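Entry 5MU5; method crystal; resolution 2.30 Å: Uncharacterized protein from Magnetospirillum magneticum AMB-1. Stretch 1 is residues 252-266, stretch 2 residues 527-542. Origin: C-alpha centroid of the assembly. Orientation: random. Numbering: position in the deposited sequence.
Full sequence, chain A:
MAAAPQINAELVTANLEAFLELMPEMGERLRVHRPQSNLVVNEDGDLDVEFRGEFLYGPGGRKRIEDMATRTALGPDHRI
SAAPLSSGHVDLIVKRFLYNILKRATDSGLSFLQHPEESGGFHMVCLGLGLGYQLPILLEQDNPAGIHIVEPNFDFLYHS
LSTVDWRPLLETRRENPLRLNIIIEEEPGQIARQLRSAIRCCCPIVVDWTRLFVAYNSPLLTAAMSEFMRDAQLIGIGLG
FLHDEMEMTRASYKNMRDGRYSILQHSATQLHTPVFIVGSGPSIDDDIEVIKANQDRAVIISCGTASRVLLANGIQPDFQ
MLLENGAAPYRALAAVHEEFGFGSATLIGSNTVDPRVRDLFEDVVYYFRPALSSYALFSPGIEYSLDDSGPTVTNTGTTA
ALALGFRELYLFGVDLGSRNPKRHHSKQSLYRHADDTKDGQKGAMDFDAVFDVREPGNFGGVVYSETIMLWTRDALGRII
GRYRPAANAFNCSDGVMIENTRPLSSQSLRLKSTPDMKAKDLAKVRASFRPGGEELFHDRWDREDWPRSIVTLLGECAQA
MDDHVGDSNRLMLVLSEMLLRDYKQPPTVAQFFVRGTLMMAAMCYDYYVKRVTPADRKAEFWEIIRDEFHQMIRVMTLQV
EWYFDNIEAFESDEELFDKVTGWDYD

Stretch 1 252-266: SYKNMRDGRYSILQH
Stretch 2 (527-542) ASFRPGGEELFHDRWD

Phe-537 lies at the apolar centre of this contact and has the largest covered area of any residue in it. It sits on the helix 534-541, its CA-to-CB bond points toward stretch 1, and chi1 is t with chi2 at 81°. Facing it is the helix 252-257, which begins earlier in the chain. The two axes approach to 9.3 Å, with 141° between their N-to-C directions, so the helices run roughly antiparallel. Arg-257 and Phe-537 are in register, CA to CA 5.7 Å.

Three aromatic rings interlock here. The edge of Phe-537 meets the face of Tyr-253, with centroids 5.0 Å apart and planes at 85°. Phe-537 CZ is 3.5 Å from Tyr-253 CE2. Tyr-253 in turn sets its own edge against the face of Trp-541; the centroid of its ring is 4.9 Å from that of the six-membered ring, and the planes meet at 83°. Tyr-253 CD2 to Trp-541 CZ3 is 3.7 Å. Both Tyr-253 (chi1 175°, chi2 -74°) and Trp-541 (chi1 -170°, chi2 -111°) are t at chi1.

Arg-257 covers a face of the Phe-537 ring. Its CD lies 3.6 Å from the ring centroid, 21° off the normal, a CH-pi contact. The rotamer is t, p, t with chi4 at 84°. Although its CA-to-CB bond points away, the chain folds back over the ring.

Met-256 (m, t, p) brings CE to 3.9 Å from Leu-536 CD2. Leu-536 is t, p. Ile-263 (m, m) reaches the same methyl more loosely, CG1 to CD2 of Leu-536 being 4.4 Å.

Gly-532 packs over a face of the Tyr-261 ring, its CA 3.9 Å from the centroid and 26° off the normal. Its phi/psi is -107/119. An ideal CB there would fall 2.0 Å from Tyr-261 CE1, so the ring occupies the space a side chain would need. Tyr-261 has chi1 p and chi2 86°; its OH makes a weak hydrogen bond to Met-256 O, 3.3 Å.

Beyond the glycine, the backbones pair as antiparallel strands. Ser-262 and Pro-531 form a non-hydrogen-bonded pair, CA to CA 4.2 Å, with diverging side chains. Ile-263 and Arg-530 form a hydrogen-bonded pair, CA to CA 5.1 Å, their CB atoms on the same face. Ile-263 N donates to Arg-530 O at 2.8 Å, and Arg-530 N returns to Ile-263 O at 3.2 Å. Gly-532 N extends the ladder to Tyr-261 O, 2.7 Å. Ser-262 CA also approaches Arg-530 O, 3.2 Å, in a CA-H...O contact.

At the polar edge, Gln-265 (t, t, chi3 -146°) points its CA-to-CB bond toward stretch 2, and NE2 donates to Ser-528 O at 2.9 Å. Phe-529 follows as the first residue to leave helical phi/psi, at -63/115. On the helical side, Arg-257 NH1 and Glu-534 OE1 are 4.1 Å apart, opposite charges too distant for a salt bridge.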

# COMPACT_ATOMS: atom_id res chain seq x y z
N SER A 252 1.49 -7.23 20.17
CA SER A 252 0.64 -6.19 20.74
C SER A 252 -0.10 -6.71 21.96
O SER A 252 -0.20 -6.00 22.96
CB SER A 252 -0.35 -5.68 19.69
OG SER A 252 -1.03 -4.54 20.19
N TYR A 253 -0.59 -7.93 21.88
CA TYR A 253 -1.29 -8.57 22.99
C TYR A 253 -0.37 -8.57 24.21
O TYR A 253 -0.75 -8.09 25.26
CB TYR A 253 -1.67 -10.00 22.62
CG TYR A 253 -2.30 -10.82 23.72
CD1 TYR A 253 -1.54 -11.32 24.78
CD2 TYR A 253 -3.66 -11.15 23.68
CE1 TYR A 253 -2.12 -12.07 25.77
CE2 TYR A 253 -4.23 -11.91 24.67
CZ TYR A 253 -3.45 -12.36 25.72
OH TYR A 253 -4.00 -13.13 26.70
N LYS A 254 0.85 -9.07 24.04
CA LYS A 254 1.79 -9.18 25.16
C LYS A 254 2.24 -7.82 25.65
O LYS A 254 2.46 -7.65 26.83
CB LYS A 254 3.02 -9.98 24.77
CG LYS A 254 2.72 -11.38 24.31
CD LYS A 254 2.17 -12.25 25.40
CE LYS A 254 3.26 -12.58 26.39
NZ LYS A 254 2.74 -13.52 27.41
N ASN A 255 2.41 -6.88 24.75
CA ASN A 255 2.81 -5.54 25.14
C ASN A 255 1.78 -4.84 26.01
O ASN A 255 2.15 -4.03 26.85
CB ASN A 255 3.08 -4.69 23.90
CG ASN A 255 4.44 -4.95 23.30
OD1 ASN A 255 5.37 -5.30 24.02
ND2 ASN A 255 4.58 -4.75 21.99
N MET A 256 0.51 -5.13 25.81
CA MET A 256 -0.54 -4.40 26.50
C MET A 256 -1.22 -5.13 27.64
O MET A 256 -1.94 -4.50 28.40
CB MET A 256 -1.59 -4.01 25.49
CG MET A 256 -1.10 -2.93 24.56
SD MET A 256 -2.31 -2.72 23.27
CE MET A 256 -3.69 -2.04 24.22
N ARG A 257 -1.02 -6.44 27.71
CA ARG A 257 -1.64 -7.31 28.70
C ARG A 257 -1.39 -6.84 30.13
O ARG A 257 -2.33 -6.60 30.87
CB ARG A 257 -1.07 -8.73 28.54
CG ARG A 257 -1.68 -9.78 29.46
CD ARG A 257 -3.10 -10.08 29.03
NE ARG A 257 -3.81 -10.91 29.99
CZ ARG A 257 -4.42 -10.45 31.08
NH1 ARG A 257 -4.42 -9.16 31.38
NH2 ARG A 257 -5.04 -11.31 31.88
N ASP A 258 -0.11 -6.71 30.48
CA ASP A 258 0.37 -6.48 31.84
C ASP A 258 1.20 -5.22 31.96
O ASP A 258 1.54 -4.58 30.97
CB ASP A 258 1.35 -7.58 32.25
CG ASP A 258 0.78 -8.97 32.16
OD1 ASP A 258 0.07 -9.40 33.10
OD2 ASP A 258 1.08 -9.65 31.16
N GLY A 259 1.55 -4.91 33.20
CA GLY A 259 2.56 -3.91 33.52
C GLY A 259 2.35 -2.47 33.10
O GLY A 259 1.37 -2.09 32.44
N ARG A 260 3.32 -1.67 33.51
CA ARG A 260 3.30 -0.27 33.21
C ARG A 260 3.68 -0.05 31.74
O ARG A 260 4.61 -0.66 31.21
CB ARG A 260 4.25 0.51 34.13
CG ARG A 260 3.79 0.64 35.58
CD ARG A 260 4.55 1.74 36.32
NE ARG A 260 5.99 1.46 36.43
CZ ARG A 260 6.55 0.73 37.40
NH1 ARG A 260 5.82 0.18 38.37
NH2 ARG A 260 7.87 0.54 37.40
N TYR A 261 2.90 0.78 31.09
CA TYR A 261 3.27 1.34 29.82
C TYR A 261 2.35 2.51 29.66
O TYR A 261 1.35 2.62 30.37
CB TYR A 261 3.13 0.35 28.67
CG TYR A 261 1.72 -0.07 28.40
CD1 TYR A 261 0.90 0.68 27.56
CD2 TYR A 261 1.21 -1.23 28.96
CE1 TYR A 261 -0.39 0.28 27.30
CE2 TYR A 261 -0.09 -1.65 28.69
CZ TYR A 261 -0.89 -0.88 27.87
OH TYR A 261 -2.18 -1.27 27.61
N SER A 262 2.68 3.38 28.72
CA SER A 262 1.85 4.49 28.36
C SER A 262 1.64 4.51 26.85
O SER A 262 2.26 3.74 26.12
CB SER A 262 2.48 5.79 28.82
OG SER A 262 2.65 5.81 30.22
N ILE A 263 0.73 5.38 26.41
CA ILE A 263 0.30 5.46 25.04
C ILE A 263 0.56 6.86 24.53
O ILE A 263 0.21 7.83 25.20
CB ILE A 263 -1.22 5.25 24.92
CG1 ILE A 263 -1.63 3.91 25.53
CG2 ILE A 263 -1.63 5.28 23.46
CD1 ILE A 263 -0.90 2.73 24.91
N LEU A 264 1.15 6.96 23.35
CA LEU A 264 1.45 8.25 22.74
C LEU A 264 0.18 8.98 22.26
O LEU A 264 -0.73 8.38 21.72
CB LEU A 264 2.40 8.05 21.58
CG LEU A 264 2.93 9.33 20.92
CD1 LEU A 264 4.31 9.10 20.30
CD2 LEU A 264 1.97 9.82 19.85
N GLN A 265 0.18 10.29 22.44
CA GLN A 265 -0.95 11.16 22.11
C GLN A 265 -0.44 12.40 21.37
O GLN A 265 0.64 12.88 21.67
CB GLN A 265 -1.65 11.53 23.40
CG GLN A 265 -3.04 12.08 23.25
CD GLN A 265 -3.82 11.99 24.56
OE1 GLN A 265 -5.03 11.78 24.56
NE2 GLN A 265 -3.13 12.10 25.67
N HIS A 266 -1.18 12.87 20.37
CA HIS A 266 -0.83 14.07 19.63
C HIS A 266 -1.09 15.26 20.49
O HIS A 266 -2.06 15.29 21.21
CB HIS A 266 -1.64 14.19 18.34
CG HIS A 266 -1.19 13.24 17.27
ND1 HIS A 266 -0.51 13.66 16.15
CD2 HIS A 266 -1.27 11.90 17.18
CE1 HIS A 266 -0.21 12.61 15.40
NE2 HIS A 266 -0.66 11.53 16.01
N ALA A 527 3.47 14.40 30.71
CA ALA A 527 2.09 14.54 31.17
C ALA A 527 1.09 14.15 30.09
O ALA A 527 -0.01 13.80 30.42
CB ALA A 527 1.82 15.98 31.62
N SER A 528 1.49 14.19 28.82
CA SER A 528 0.57 13.84 27.70
C SER A 528 0.47 12.32 27.43
O SER A 528 -0.51 11.86 26.83
CB SER A 528 1.00 14.57 26.43
OG SER A 528 2.21 14.02 25.93
N PHE A 529 1.47 11.56 27.84
CA PHE A 529 1.38 10.11 27.77
C PHE A 529 0.23 9.58 28.65
O PHE A 529 0.27 9.68 29.87
CB PHE A 529 2.69 9.46 28.24
CG PHE A 529 3.92 9.83 27.44
CD1 PHE A 529 3.83 10.17 26.09
CD2 PHE A 529 5.18 9.75 28.02
CE1 PHE A 529 4.96 10.47 25.36
CE2 PHE A 529 6.32 10.04 27.29
CZ PHE A 529 6.21 10.40 25.96
N ARG A 530 -0.78 8.99 28.01
CA ARG A 530 -1.87 8.32 28.69
C ARG A 530 -1.40 6.96 29.26
O ARG A 530 -0.93 6.10 28.51
CB ARG A 530 -3.00 8.10 27.69
CG ARG A 530 -4.28 7.55 28.32
CD ARG A 530 -5.31 7.16 27.26
NE ARG A 530 -6.02 5.91 27.59
CZ ARG A 530 -6.97 5.34 26.84
NH1 ARG A 530 -7.36 5.89 25.71
NH2 ARG A 530 -7.53 4.21 27.24
N PRO A 531 -1.52 6.75 30.58
CA PRO A 531 -1.11 5.45 31.15
C PRO A 531 -1.95 4.28 30.64
O PRO A 531 -3.15 4.42 30.45
CB PRO A 531 -1.33 5.62 32.66
CG PRO A 531 -1.47 7.10 32.88
CD PRO A 531 -2.03 7.68 31.61
N GLY A 532 -1.32 3.13 30.43
CA GLY A 532 -2.02 1.94 29.97
C GLY A 532 -2.16 0.89 31.07
O GLY A 532 -1.16 0.39 31.60
N GLY A 533 -3.39 0.56 31.42
CA GLY A 533 -3.64 -0.48 32.41
C GLY A 533 -4.11 -1.77 31.76
O GLY A 533 -3.96 -1.96 30.55
N GLU A 534 -4.66 -2.65 32.58
CA GLU A 534 -5.30 -3.86 32.09
C GLU A 534 -6.69 -3.50 31.63
O GLU A 534 -7.28 -4.25 30.87
CB GLU A 534 -5.42 -4.90 33.19
CG GLU A 534 -4.10 -5.49 33.61
CD GLU A 534 -4.24 -6.35 34.85
OE1 GLU A 534 -5.16 -7.19 34.90
OE2 GLU A 534 -3.41 -6.18 35.77
N GLU A 535 -7.22 -2.38 32.12
CA GLU A 535 -8.53 -1.91 31.72
C GLU A 535 -8.54 -1.78 30.20
O GLU A 535 -9.46 -2.26 29.52
CB GLU A 535 -8.88 -0.54 32.33
CG GLU A 535 -9.08 -0.50 33.84
CD GLU A 535 -7.79 -0.43 34.66
OE1 GLU A 535 -6.68 -0.30 34.09
OE2 GLU A 535 -7.89 -0.52 35.90
N LEU A 536 -7.50 -1.15 29.66
CA LEU A 536 -7.42 -0.94 28.22
C LEU A 536 -7.35 -2.27 27.50
O LEU A 536 -8.10 -2.51 26.55
CB LEU A 536 -6.22 -0.09 27.84
CG LEU A 536 -6.10 0.15 26.34
CD1 LEU A 536 -7.41 0.66 25.74
CD2 LEU A 536 -4.95 1.12 26.07
N PHE A 537 -6.48 -3.16 27.96
CA PHE A 537 -6.39 -4.46 27.35
C PHE A 537 -7.75 -5.16 27.27
O PHE A 537 -8.14 -5.64 26.22
CB PHE A 537 -5.36 -5.35 28.05
CG PHE A 537 -5.40 -6.77 27.59
CD1 PHE A 537 -4.76 -7.15 26.42
CD2 PHE A 537 -6.11 -7.72 28.31
CE1 PHE A 537 -4.83 -8.46 25.98
CE2 PHE A 537 -6.18 -9.03 27.88
CZ PHE A 537 -5.54 -9.40 26.71
N HIS A 538 -8.46 -5.24 28.39
CA HIS A 538 -9.73 -5.95 28.42
C HIS A 538 -10.80 -5.29 27.58
O HIS A 538 -11.58 -5.97 26.92
CB HIS A 538 -10.24 -6.13 29.85
CG HIS A 538 -9.43 -7.10 30.65
ND1 HIS A 538 -9.29 -8.42 30.28
CD2 HIS A 538 -8.73 -6.95 31.80
CE1 HIS A 538 -8.53 -9.04 31.17
NE2 HIS A 538 -8.18 -8.17 32.10
N ASP A 539 -10.84 -3.96 27.61
CA ASP A 539 -11.75 -3.21 26.78
C ASP A 539 -11.59 -3.62 25.31
O ASP A 539 -12.57 -3.93 24.64
CB ASP A 539 -11.50 -1.71 26.92
CG ASP A 539 -12.41 -0.89 26.04
OD1 ASP A 539 -13.65 -0.96 26.23
OD2 ASP A 539 -11.89 -0.18 25.16
N ARG A 540 -10.34 -3.63 24.83
CA ARG A 540 -10.07 -4.02 23.44
C ARG A 540 -10.26 -5.53 23.19
O ARG A 540 -11.02 -5.91 22.32
CB ARG A 540 -8.65 -3.59 23.03
CG ARG A 540 -8.35 -2.08 23.11
CD ARG A 540 -9.10 -1.28 22.05
NE ARG A 540 -10.52 -1.15 22.39
CZ ARG A 540 -11.46 -0.71 21.56
NH1 ARG A 540 -11.16 -0.32 20.32
NH2 ARG A 540 -12.72 -0.65 21.99
N TRP A 541 -9.59 -6.38 23.96
CA TRP A 541 -9.63 -7.84 23.74
C TRP A 541 -11.00 -8.52 23.87
O TRP A 541 -11.37 -9.34 23.02
CB TRP A 541 -8.67 -8.53 24.69
CG TRP A 541 -8.47 -9.97 24.40
CD1 TRP A 541 -8.90 -11.02 25.15
CD2 TRP A 541 -7.78 -10.53 23.28
NE1 TRP A 541 -8.50 -12.21 24.57
CE2 TRP A 541 -7.82 -11.93 23.42
CE3 TRP A 541 -7.11 -9.98 22.18
CZ2 TRP A 541 -7.24 -12.79 22.50
CZ3 TRP A 541 -6.52 -10.83 21.28
CH2 TRP A 541 -6.59 -12.23 21.44
N ASP A 542 -11.74 -8.19 24.93
CA ASP A 542 -12.98 -8.88 25.27
C ASP A 542 -14.21 -8.49 24.45
O ASP A 542 -15.26 -9.11 24.61
CB ASP A 542 -13.34 -8.66 26.76
CG ASP A 542 -12.28 -9.17 27.72
OD1 ASP A 542 -11.51 -10.08 27.35
OD2 ASP A 542 -12.21 -8.66 28.86